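Local coordinates for U4/U6 snRNA-associated-splicing factor PRP24 (PDB 4N0T), which binds U6 snRNA and promotes its annealing with U4 snRNA, acting as a recycling factor of the spliceosome in yeast, at residues Thr10-Leu16 with Phe48-Glu54; Ser198-Phe202 with Arg236-Met240; Ile282-Pro286 with Asp357-Tyr361. One frame throughout, in Å; residues are numbered along the deposited sequence.

Overall arrangement
Each interaction lies in a different RNA recognition motif of the chain, and their nearest atoms stay about 24 to 40 Å apart. Interaction 1 is the most buried and joins two neighbouring strands of one sheet, chiefly through backbone hydrogen bonds, with aromatic and aliphatic packing beyond. Interaction 2 brings together the ends of two helices at a partly buried edge of its domain, where phenylalanine rings and a methionine do most of the work and one weak arginine bond is added. Interaction 3 packs a helix on a central strand through purely apolar contacts, while polar side chains of that helix, with one just before it, bind a sulfate ion.

Interaction 1. Residues Thr10-Leu16 with Phe48-Glu54; sequences TVLVKNL and FRFARIE
Phe48 holds CG between its backbone N and carbonyl carbon (chi1 66°), which brings the ring against Asn15, whereas Lys14 leaves its backbone with CG anti to N and runs extended alongside Phe50. Phe48 CD1 lies 3.5 Å from Asn15 N, and Asn15 OD1 stands 3.5 Å from Phe48 CB, the amide turned 76° from the ring plane. The side-chain ND2 of Asn15 bonds elsewhere, to the backbone carbonyl of Glu76. The aliphatic part of Lys14 bridges both rings, with CG 3.6 Å from Phe50 CE1 and CE 3.8 Å from Phe48 CZ. With an alanine in place of Phe48, Asn15 and the Lys14 chain would probably lose this aromatic cover, leaving the lysine freer to swing.

Val11 pairs with Ile53, and Val13 with Ala51, through two backbone hydrogen bonds each; Val13 N to Ala51 O is 2.8 Å. The register then slips by one residue in a beta bulge, where Asn15 has a positive phi, and pairing resumes between Leu16 and Arg49. Leu16 CD1 packs 3.5 Å from Ala51 CB on the face covered by helix 22-29. On the other face Thr10 CG2 rests over the guanidinium of Arg52, which makes a salt bridge to Asp132 in the second RNA recognition motif. The antiparallel pair consists of the two central strands of the RNA recognition motif; Val11-Leu16 is consistent with the RNP2 position, and Phe48-Ile53 with the greater part of RNP1.

Interaction 2. Residues Ser198-Phe202 with Arg236-Met240; sequences SFEGF and RALQM
Phe202, Phe199 and Met240 form an aromatic-methionine packing contact where the ends of helices 192-199 and 231-237 meet, on the helical side of the third RNA recognition motif. The Phe202 ring lies flat on the backbone of Ala237, whose CA is 3.7 Å from the ring centroid and almost exactly over it, a CH-pi contact. Ala237 CB adds apolar contacts to both phenylalanines.

Met240 enters between the two rings. Its CG is 3.5 Å from Phe202 CE2 and 3.6 Å from Phe199 CE2, and the chain then bends at chi2 (-78°) and again at chi3, folding the methyl back over one face of Phe199. There CE sits 4.1 Å from the ring centroid. The sulfur makes a Met-aromatic contact with each ring, standing above the face of Phe199 at some distance, and at the edge of Phe202. Phe199 continues inward to Ile182, Met226 and Val252 of the sheet.

Polar atoms border this packing. Arg236 NH2 gives a weak, bent hydrogen bond of 2.9 Å to Phe202 O, which also accepts from Ser233 OG, while Arg236 NE makes a salt bridge with Asp232. A water joins Arg236 NH1 to Gly201 O. Gln239, extended beyond CG, reaches Arg236 O with NE2 at 2.9 Å, and that nitrogen lies at the edge of the Phe202 ring. The junction is therefore likely to rest mainly on apolar packing and shape, while the arginine reaches the carbonyl of Gly201 through a water and that of Phe202 by a weak bond, beside Ser233.

Interaction 3. Residues Ile282-Pro286 with Asp357-Tyr361; sequences ICLFP and DMKRY. With SO4 (sulfate ion), chain C.
In the occluded RNA recognition motif, Phe285 and Cys283 of strand 281-285 meet Met358 and Tyr361 of helix 355-365, which covers one face of the sheet. Phe285 CG is wedged between the backbone N and the carbonyl carbon (chi1 51°), a torsion that presents one ring face to the helix backbone. Met358 CA stands 3.7 Å from the ring centroid and nearly over its centre as a CH-pi contact, and Met358 CB is 3.7 Å from Phe285 CD1. The methionine runs extended to SD and turns at its last torsion, so that CE meets Cys283 SG at 3.7 Å.

Cys283 and Phe285 point to this helix, while Ile282 and Leu284 face helix 330-340 across the sheet; the C-terminal helix lies over the surface that canonical RNA recognition motifs use for RNA. The strand and helix segments run in nearly the same direction, 25° apart. Tyr361 brings CB to 3.6 Å from Phe285 CE2, with the two ring planes inclined at 47°, and its CE2 touches the ring of Pro286, which follows a cis peptide bond.

On the helix's polar side, Arg360 NH2 makes a salt bridge with Asp357 OD1 at 2.8 Å and donates to O4 of a sulfate ion at 2.6 Å. Arg360 NH1 binds sulfate O2, and Thr354 and Asn356 complete the grip on this ion, probably from the crystallisation liquor.

Interaction 1. Residues Thr10-Leu16 with Phe48-Glu54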
# COMPACT_ATOMS: atom_id res chain seq x y z
N THR A 10 11.10 20.86 4.82
CA THR A 10 9.91 21.02 5.66
C THR A 10 10.26 21.67 7.00
O THR A 10 11.26 21.31 7.66
CB THR A 10 9.22 19.67 5.91
OG1 THR A 10 8.89 19.08 4.65
CG2 THR A 10 7.93 19.86 6.71
N VAL A 11 9.44 22.62 7.40
CA VAL A 11 9.63 23.27 8.69
C VAL A 11 8.42 23.05 9.58
O VAL A 11 7.30 22.79 9.09
CB VAL A 11 9.89 24.78 8.57
CG1 VAL A 11 11.11 25.02 7.69
CG2 VAL A 11 8.68 25.50 8.00
N LEU A 12 8.65 23.20 10.88
CA LEU A 12 7.62 23.10 11.90
C LEU A 12 7.42 24.49 12.47
O LEU A 12 8.40 25.16 12.79
CB LEU A 12 8.11 22.18 13.02
CG LEU A 12 7.21 22.05 14.25
CD1 LEU A 12 5.92 21.39 13.85
CD2 LEU A 12 7.89 21.28 15.37
N VAL A 13 6.17 24.91 12.59
CA VAL A 13 5.84 26.20 13.22
C VAL A 13 5.07 25.89 14.48
O VAL A 13 4.08 25.14 14.44
CB VAL A 13 4.98 27.09 12.31
CG1 VAL A 13 4.76 28.45 12.96
CG2 VAL A 13 5.65 27.28 10.96
N LYS A 14 5.52 26.44 15.61
CA LYS A 14 4.82 26.26 16.88
C LYS A 14 4.27 27.59 17.39
O LYS A 14 4.87 28.64 17.14
CB LYS A 14 5.75 25.64 17.92
CG LYS A 14 5.11 25.46 19.28
CD LYS A 14 6.01 24.73 20.25
CE LYS A 14 5.27 24.46 21.55
NZ LYS A 14 6.13 23.73 22.53
N ASN A 15 3.12 27.52 18.05
CA ASN A 15 2.50 28.65 18.76
C ASN A 15 1.79 29.65 17.86
O ASN A 15 1.70 30.84 18.18
CB ASN A 15 3.49 29.38 19.68
CG ASN A 15 2.78 30.11 20.82
OD1 ASN A 15 1.80 29.59 21.35
ND2 ASN A 15 3.26 31.30 21.18
N LEU A 16 1.28 29.18 16.72
CA LEU A 16 0.40 30.02 15.91
C LEU A 16 -0.90 30.27 16.69
O LEU A 16 -1.30 29.44 17.51
CB LEU A 16 0.07 29.32 14.59
CG LEU A 16 1.24 29.21 13.61
CD1 LEU A 16 0.97 28.16 12.54
CD2 LEU A 16 1.53 30.55 12.96
N PHE A 48 -3.22 26.87 21.10
CA PHE A 48 -2.50 27.41 19.95
C PHE A 48 -2.51 26.38 18.82
O PHE A 48 -3.08 25.30 18.96
CB PHE A 48 -1.07 27.81 20.33
CG PHE A 48 -0.18 26.65 20.71
CD1 PHE A 48 0.52 25.92 19.74
CD2 PHE A 48 -0.04 26.29 22.04
CE1 PHE A 48 1.33 24.86 20.10
CE2 PHE A 48 0.77 25.24 22.40
CZ PHE A 48 1.46 24.52 21.43
N ARG A 49 -1.88 26.70 17.69
CA ARG A 49 -1.80 25.71 16.61
C ARG A 49 -0.37 25.45 16.14
O ARG A 49 0.50 26.33 16.21
CB ARG A 49 -2.67 26.13 15.43
CG ARG A 49 -4.12 26.39 15.80
CD ARG A 49 -5.03 26.41 14.59
NE ARG A 49 -5.58 25.09 14.30
CZ ARG A 49 -6.29 24.80 13.20
NH1 ARG A 49 -6.51 25.74 12.29
NH2 ARG A 49 -6.75 23.58 13.02
N PHE A 50 -0.14 24.24 15.65
CA PHE A 50 1.12 23.88 15.00
C PHE A 50 0.89 23.93 13.49
O PHE A 50 -0.24 23.76 13.02
CB PHE A 50 1.51 22.44 15.33
CG PHE A 50 1.97 22.22 16.75
CD1 PHE A 50 3.30 22.45 17.11
CD2 PHE A 50 1.10 21.71 17.71
CE1 PHE A 50 3.74 22.20 18.40
CE2 PHE A 50 1.53 21.46 19.00
CZ PHE A 50 2.85 21.70 19.35
N ALA A 51 1.96 24.14 12.73
CA ALA A 51 1.89 23.98 11.28
C ALA A 51 3.10 23.23 10.76
O ALA A 51 4.21 23.37 11.27
CB ALA A 51 1.77 25.33 10.57
N ARG A 52 2.87 22.41 9.73
CA ARG A 52 3.94 21.80 8.98
C ARG A 52 3.92 22.46 7.61
O ARG A 52 2.87 22.52 6.97
CB ARG A 52 3.69 20.29 8.83
CG ARG A 52 4.61 19.59 7.87
CD ARG A 52 4.16 18.14 7.70
NE ARG A 52 5.05 17.39 6.84
CZ ARG A 52 4.95 17.36 5.52
NH1 ARG A 52 3.99 18.04 4.92
NH2 ARG A 52 5.81 16.65 4.79
N ILE A 53 5.06 22.99 7.17
CA ILE A 53 5.12 23.64 5.86
C ILE A 53 6.22 23.00 5.05
O ILE A 53 7.40 23.03 5.43
CB ILE A 53 5.37 25.17 5.97
CG1 ILE A 53 4.34 25.82 6.89
CG2 ILE A 53 5.30 25.83 4.59
CD1 ILE A 53 4.66 27.29 7.19
N GLU A 54 5.84 22.38 3.93
CA GLU A 54 6.81 21.77 3.04
C GLU A 54 7.08 22.75 1.90
O GLU A 54 6.17 23.06 1.12
CB GLU A 54 6.30 20.45 2.49
CG GLU A 54 7.30 19.77 1.57
CD GLU A 54 6.79 18.45 1.03
OE1 GLU A 54 5.71 17.99 1.47
OE2 GLU A 54 7.48 17.87 0.17

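Interaction 2. Residues Ser198-Phe202 with Arg236-Met240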
# COMPACT_ATOMS: atom_id res chain seq x y z
N SER A 198 19.95 -32.13 -8.21
CA SER A 198 20.00 -31.70 -9.60
C SER A 198 20.43 -30.25 -9.77
O SER A 198 20.93 -29.86 -10.83
CB SER A 198 18.65 -31.92 -10.28
OG SER A 198 18.32 -33.31 -10.28
N PHE A 199 20.22 -29.44 -8.73
CA PHE A 199 20.47 -28.01 -8.83
C PHE A 199 21.60 -27.46 -7.95
O PHE A 199 22.05 -26.34 -8.20
CB PHE A 199 19.19 -27.21 -8.54
CG PHE A 199 18.17 -27.22 -9.66
CD1 PHE A 199 17.24 -28.25 -9.76
CD2 PHE A 199 18.15 -26.20 -10.60
CE1 PHE A 199 16.30 -28.26 -10.78
CE2 PHE A 199 17.20 -26.20 -11.63
CZ PHE A 199 16.28 -27.23 -11.71
N GLU A 200 22.04 -28.19 -6.92
CA GLU A 200 23.01 -27.63 -5.97
C GLU A 200 24.37 -27.30 -6.59
O GLU A 200 25.13 -26.50 -6.04
CB GLU A 200 23.21 -28.53 -4.76
CG GLU A 200 23.90 -29.84 -5.12
CD GLU A 200 23.91 -30.83 -3.97
OE1 GLU A 200 23.57 -30.45 -2.84
OE2 GLU A 200 24.26 -32.01 -4.21
N GLY A 201 24.66 -27.90 -7.74
CA GLY A 201 25.87 -27.56 -8.48
C GLY A 201 25.96 -26.10 -8.89
O GLY A 201 27.05 -25.54 -9.03
N PHE A 202 24.80 -25.47 -9.10
CA PHE A 202 24.77 -24.08 -9.53
C PHE A 202 25.13 -23.10 -8.41
O PHE A 202 25.60 -21.99 -8.67
CB PHE A 202 23.39 -23.73 -10.11
CG PHE A 202 23.09 -24.41 -11.40
CD1 PHE A 202 23.71 -24.00 -12.58
CD2 PHE A 202 22.22 -25.49 -11.45
CE1 PHE A 202 23.45 -24.63 -13.78
CE2 PHE A 202 21.95 -26.13 -12.65
CZ PHE A 202 22.57 -25.70 -13.81
N ARG A 236 22.07 -18.83 -13.59
CA ARG A 236 22.71 -19.94 -14.29
C ARG A 236 21.85 -21.21 -14.22
O ARG A 236 21.85 -22.01 -15.15
CB ARG A 236 24.14 -20.16 -13.77
CG ARG A 236 25.07 -19.02 -14.18
CD ARG A 236 26.54 -19.26 -13.82
NE ARG A 236 26.76 -19.18 -12.38
CZ ARG A 236 26.92 -20.24 -11.60
NH1 ARG A 236 26.89 -21.46 -12.13
NH2 ARG A 236 27.11 -20.09 -10.30
N ALA A 237 21.09 -21.36 -13.13
CA ALA A 237 20.19 -22.51 -13.01
C ALA A 237 19.09 -22.51 -14.09
O ALA A 237 18.47 -23.54 -14.36
CB ALA A 237 19.58 -22.57 -11.60
N LEU A 238 18.86 -21.35 -14.71
CA LEU A 238 17.86 -21.26 -15.78
C LEU A 238 18.25 -22.09 -17.00
O LEU A 238 17.41 -22.41 -17.84
CB LEU A 238 17.62 -19.81 -16.18
CG LEU A 238 17.12 -18.88 -15.08
CD1 LEU A 238 16.97 -17.46 -15.60
CD2 LEU A 238 15.80 -19.40 -14.48
N GLN A 239 19.53 -22.47 -17.09
CA GLN A 239 19.96 -23.36 -18.17
C GLN A 239 19.29 -24.72 -18.09
O GLN A 239 19.29 -25.48 -19.07
CB GLN A 239 21.47 -23.57 -18.12
CG GLN A 239 22.32 -22.34 -18.39
CD GLN A 239 23.78 -22.61 -18.09
OE1 GLN A 239 24.55 -22.98 -18.98
NE2 GLN A 239 24.17 -22.44 -16.83
N MET A 240 18.73 -25.04 -16.93
CA MET A 240 17.98 -26.29 -16.77
C MET A 240 16.61 -26.25 -17.46
O MET A 240 15.94 -27.29 -17.56
CB MET A 240 17.82 -26.64 -15.29
CG MET A 240 19.10 -27.00 -14.57
SD MET A 240 19.58 -28.69 -14.97
CE MET A 240 18.49 -29.57 -13.85
O HOH W 1 28.12 -23.66 -10.46

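Interaction 3. Residues Ile282-Pro286 with Asp357-Tyr361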
# COMPACT_ATOMS: atom_id res chain seq x y z
N ILE A 282 -19.65 -5.73 -11.27
CA ILE A 282 -19.88 -4.32 -11.55
C ILE A 282 -18.57 -3.57 -11.29
O ILE A 282 -17.67 -4.09 -10.64
CB ILE A 282 -20.97 -3.71 -10.65
CG1 ILE A 282 -20.47 -3.59 -9.20
CG2 ILE A 282 -22.28 -4.51 -10.73
CD1 ILE A 282 -21.47 -2.89 -8.28
N CYS A 283 -18.48 -2.35 -11.82
CA CYS A 283 -17.34 -1.50 -11.52
C CYS A 283 -17.83 -0.34 -10.69
O CYS A 283 -18.95 0.14 -10.87
CB CYS A 283 -16.73 -0.96 -12.80
SG CYS A 283 -15.93 -2.25 -13.79
N LEU A 284 -16.98 0.11 -9.77
CA LEU A 284 -17.22 1.35 -9.02
C LEU A 284 -16.14 2.35 -9.41
O LEU A 284 -14.97 1.99 -9.51
CB LEU A 284 -17.14 1.08 -7.52
CG LEU A 284 -18.18 0.12 -6.94
CD1 LEU A 284 -18.05 0.06 -5.42
CD2 LEU A 284 -19.62 0.56 -7.33
N PHE A 285 -16.52 3.60 -9.63
CA PHE A 285 -15.57 4.62 -10.08
C PHE A 285 -16.23 5.98 -9.91
O PHE A 285 -17.46 6.03 -9.84
CB PHE A 285 -15.23 4.38 -11.55
CG PHE A 285 -16.43 4.24 -12.45
CD1 PHE A 285 -17.07 3.01 -12.59
CD2 PHE A 285 -16.93 5.33 -13.15
CE1 PHE A 285 -18.17 2.87 -13.42
CE2 PHE A 285 -18.02 5.19 -13.98
CZ PHE A 285 -18.65 3.97 -14.12
N PRO A 286 -15.45 7.06 -9.80
CA PRO A 286 -13.98 7.07 -9.64
C PRO A 286 -13.61 6.89 -8.18
O PRO A 286 -14.33 7.34 -7.28
CB PRO A 286 -13.61 8.48 -10.10
CG PRO A 286 -14.79 9.32 -9.61
CD PRO A 286 -16.01 8.43 -9.79
N ASP A 357 -18.38 1.14 -19.19
CA ASP A 357 -18.86 2.39 -18.58
C ASP A 357 -17.73 3.07 -17.82
O ASP A 357 -17.53 4.28 -17.90
CB ASP A 357 -20.01 2.12 -17.60
CG ASP A 357 -21.31 1.74 -18.27
OD1 ASP A 357 -21.54 2.14 -19.44
OD2 ASP A 357 -22.12 1.05 -17.62
N MET A 358 -17.01 2.27 -17.04
CA MET A 358 -15.88 2.77 -16.28
C MET A 358 -14.84 3.39 -17.21
O MET A 358 -14.34 4.48 -16.95
CB MET A 358 -15.26 1.64 -15.45
CG MET A 358 -13.99 2.05 -14.72
SD MET A 358 -13.29 0.67 -13.77
CE MET A 358 -12.95 -0.51 -15.07
N LYS A 359 -14.54 2.69 -18.30
CA LYS A 359 -13.56 3.18 -19.27
C LYS A 359 -14.03 4.46 -19.95
O LYS A 359 -13.27 5.42 -20.09
CB LYS A 359 -13.26 2.12 -20.33
CG LYS A 359 -12.51 0.90 -19.80
CD LYS A 359 -12.15 -0.03 -20.94
CE LYS A 359 -11.34 -1.21 -20.46
NZ LYS A 359 -10.84 -2.04 -21.60
N ARG A 360 -15.30 4.48 -20.36
CA ARG A 360 -15.86 5.67 -21.01
C ARG A 360 -15.81 6.89 -20.09
O ARG A 360 -15.42 7.99 -20.52
CB ARG A 360 -17.29 5.42 -21.50
CG ARG A 360 -17.35 4.64 -22.82
CD ARG A 360 -18.79 4.55 -23.36
NE ARG A 360 -19.63 3.67 -22.56
CZ ARG A 360 -19.81 2.38 -22.82
NH1 ARG A 360 -19.23 1.81 -23.87
NH2 ARG A 360 -20.59 1.65 -22.03
N TYR A 361 -16.17 6.69 -18.83
CA TYR A 361 -16.11 7.78 -17.86
C TYR A 361 -14.69 8.30 -17.71
O TYR A 361 -14.46 9.51 -17.71
CB TYR A 361 -16.67 7.34 -16.50
CG TYR A 361 -16.67 8.46 -15.48
CD1 TYR A 361 -17.67 9.43 -15.49
CD2 TYR A 361 -15.65 8.58 -14.54
CE1 TYR A 361 -17.66 10.47 -14.56
CE2 TYR A 361 -15.63 9.60 -13.62
CZ TYR A 361 -16.64 10.55 -13.63
OH TYR A 361 -16.62 11.57 -12.71
S SO4 C . -21.14 -1.77 -22.84
O1 SO4 C . -20.48 -3.01 -22.41
O2 SO4 C . -20.40 -1.19 -23.97
O3 SO4 C . -22.51 -2.06 -23.25
O4 SO4 C . -21.17 -0.85 -21.71